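Local coordinates for flagellar hook associated protein type 3 FlgL (Legionella pneumophila subsp. pneumophila, PDB 5YTI), which probably serves as a structural component of the bacterial flagellum, as a hook-associated protein of the flagellin family, at residues A218-N223 / T243-V248. Numbering follows the deposited sequence.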
loop_
_atom_site.group_PDB
_atom_site.type_symbol
_atom_site.label_atom_id
_atom_site.label_comp_id
_atom_site.label_asym_id
_atom_site.label_seq_id
_atom_site.Cartn_x
_atom_site.Cartn_y
_atom_site.Cartn_z
ATOM N N ALA A 218 -4.707 -19.711 -1.922
ATOM C CA ALA A 218 -6.072 -19.889 -1.425
ATOM C C ALA A 218 -6.816 -18.546 -1.176
ATOM O O ALA A 218 -8.001 -18.559 -0.866
ATOM C CB ALA A 218 -6.053 -20.721 -0.156
ATOM N N PHE A 219 -6.111 -17.413 -1.320
ATOM C CA PHE A 219 -6.575 -16.109 -0.889
ATOM C C PHE A 219 -7.703 -15.607 -1.760
ATOM O O PHE A 219 -7.633 -15.726 -2.979
ATOM C CB PHE A 219 -5.437 -15.110 -0.977
ATOM C CG PHE A 219 -5.862 -13.681 -0.765
ATOM C CD1 PHE A 219 -6.052 -13.178 0.506
ATOM C CD2 PHE A 219 -6.049 -12.830 -1.844
ATOM C CE1 PHE A 219 -6.410 -11.864 0.689
ATOM C CE2 PHE A 219 -6.424 -11.508 -1.666
ATOM C CZ PHE A 219 -6.619 -11.034 -0.395
ATOM N N VAL A 220 -8.732 -15.036 -1.133
ATOM C CA VAL A 220 -9.835 -14.427 -1.875
ATOM C C VAL A 220 -10.221 -13.057 -1.295
ATOM O O VAL A 220 -10.712 -12.945 -0.159
ATOM C CB VAL A 220 -11.091 -15.338 -1.914
ATOM C CG1 VAL A 220 -12.192 -14.653 -2.710
ATOM C CG2 VAL A 220 -10.760 -16.695 -2.509
ATOM N N PRO A 221 -10.008 -12.006 -2.075
ATOM C CA PRO A 221 -10.430 -10.750 -1.491
ATOM C C PRO A 221 -11.991 -10.691 -1.447
ATOM O O PRO A 221 -12.682 -11.061 -2.433
ATOM C CB PRO A 221 -9.822 -9.710 -2.447
ATOM C CG PRO A 221 -9.668 -10.423 -3.783
ATOM C CD PRO A 221 -9.726 -11.913 -3.525
ATOM N N ASP A 222 -12.534 -10.265 -0.304
ATOM C CA ASP A 222 -13.979 -10.141 -0.125
ATOM C C ASP A 222 -14.280 -9.306 1.117
ATOM O O ASP A 222 -13.415 -9.033 1.931
ATOM C CB ASP A 222 -14.619 -11.537 -0.004
ATOM C CG ASP A 222 -16.141 -11.567 -0.332
ATOM O OD1 ASP A 222 -16.730 -10.489 -0.606
ATOM O OD2 ASP A 222 -16.738 -12.694 -0.302
ATOM N N ASN A 223 -15.530 -8.892 1.236
ATOM C CA ASN A 223 -16.064 -8.286 2.451
ATOM C C ASN A 223 -16.746 -9.379 3.294
ATOM O O ASN A 223 -17.811 -9.947 2.936
ATOM C CB ASN A 223 -17.068 -7.195 2.094
ATOM C CG ASN A 223 -16.411 -5.927 1.684
ATOM O OD1 ASN A 223 -15.760 -5.315 2.485
ATOM N ND2 ASN A 223 -16.603 -5.506 0.460
ATOM N N THR A 243 -19.836 -11.128 0.997
ATOM C CA THR A 243 -20.681 -10.645 -0.036
ATOM C C THR A 243 -20.578 -11.539 -1.237
ATOM O O THR A 243 -21.589 -12.038 -1.691
ATOM C CB THR A 243 -20.291 -9.244 -0.478
ATOM O OG1 THR A 243 -20.048 -8.435 0.670
ATOM C CG2 THR A 243 -21.403 -8.642 -1.318
ATOM N N LEU A 244 -19.367 -11.756 -1.750
ATOM C CA LEU A 244 -19.177 -12.509 -3.004
ATOM C C LEU A 244 -19.145 -13.999 -2.790
ATOM O O LEU A 244 -19.430 -14.741 -3.700
ATOM C CB LEU A 244 -17.882 -12.099 -3.720
ATOM C CG LEU A 244 -17.712 -10.595 -4.053
ATOM C CD1 LEU A 244 -16.241 -10.188 -4.268
ATOM C CD2 LEU A 244 -18.595 -10.159 -5.239
ATOM N N SER A 245 -18.797 -14.440 -1.589
ATOM C CA SER A 245 -18.459 -15.844 -1.344
ATOM C C SER A 245 -19.619 -16.594 -0.772
ATOM O O SER A 245 -19.545 -17.808 -0.606
ATOM C CB SER A 245 -17.298 -15.943 -0.350
ATOM O OG SER A 245 -16.082 -15.569 -0.945
ATOM N N GLY A 246 -20.692 -15.884 -0.449
ATOM C CA GLY A 246 -21.762 -16.502 0.305
ATOM C C GLY A 246 -21.081 -17.039 1.539
ATOM O O GLY A 246 -20.119 -16.440 2.021
ATOM N N ASN A 247 -21.559 -18.176 2.035
ATOM C CA ASN A 247 -21.018 -18.766 3.273
ATOM C C ASN A 247 -19.715 -19.498 3.016
ATOM O O ASN A 247 -19.617 -20.295 2.069
ATOM C CB ASN A 247 -21.951 -19.814 3.871
ATOM C CG ASN A 247 -23.366 -19.361 3.950
ATOM O OD1 ASN A 247 -23.713 -18.621 4.856
ATOM N ND2 ASN A 247 -24.206 -19.844 3.028
ATOM N N VAL A 248 -18.734 -19.266 3.883
ATOM C CA VAL A 248 -17.481 -19.992 3.769
ATOM C C VAL A 248 -17.284 -20.888 4.981
ATOM O O VAL A 248 -16.933 -22.038 4.786
ATOM C CB VAL A 248 -16.256 -19.086 3.451
ATOM C CG1 VAL A 248 -15.970 -19.072 1.939
ATOM C CG2 VAL A 248 -16.476 -17.673 3.955
#
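D222 pushes its carboxylate into the turn at 243-245, and most of the hydrogen bonds between the two segments end on that group. CG stands anti to the backbone N (chi1 -159°), on the side of L244, and the carboxylate it bears meets the backbone there. OD1 of D222 takes the N-H of L244 on its syn lone pair, with L244 N at 3.1 Å and the bond almost straight (169°); a weak second bond runs from the same N-H to OD2. On its anti side, somewhat out of the carboxylate plane, OD2 of D222 receives the hydroxyl of S245, with S245 OG 3.0 Å away. From above the plane the acid's own neighbour closes in, N223 N to D222 OD1 at 2.7 Å, so OD1 accepts from two backbone amides. L244 also brings its CG to 3.6 Å from D222 OD1. One residue further along, the main chain joins in: T243 N gives its hydrogen to N223 O at 3.0 Å, next to the ends of strands 224-230 and 236-242, neighbours in the antiparallel sheet.

Away from the buried acid the fit slackens. L244 as a whole is exposed, and its CD1 only grazes P221 O at 4.1 Å. V220 CG1 comes no nearer to S245 OG than 4.4 Å, while N270 lies against both side chains. T243, also exposed, sets OG1 3.5 Å from N223 CB. The amide of N223 turns to other company, its ND2 bonding to S343 OG of the second subunit.

An aspartate accepting N-H and O-H groups from a turn ties the loop before strand 224-230 to the connection between strands 236-242 and 246-249. With no basic side chain from either segment at the carboxylate, these neutral donors would be expected to stabilise its negative charge.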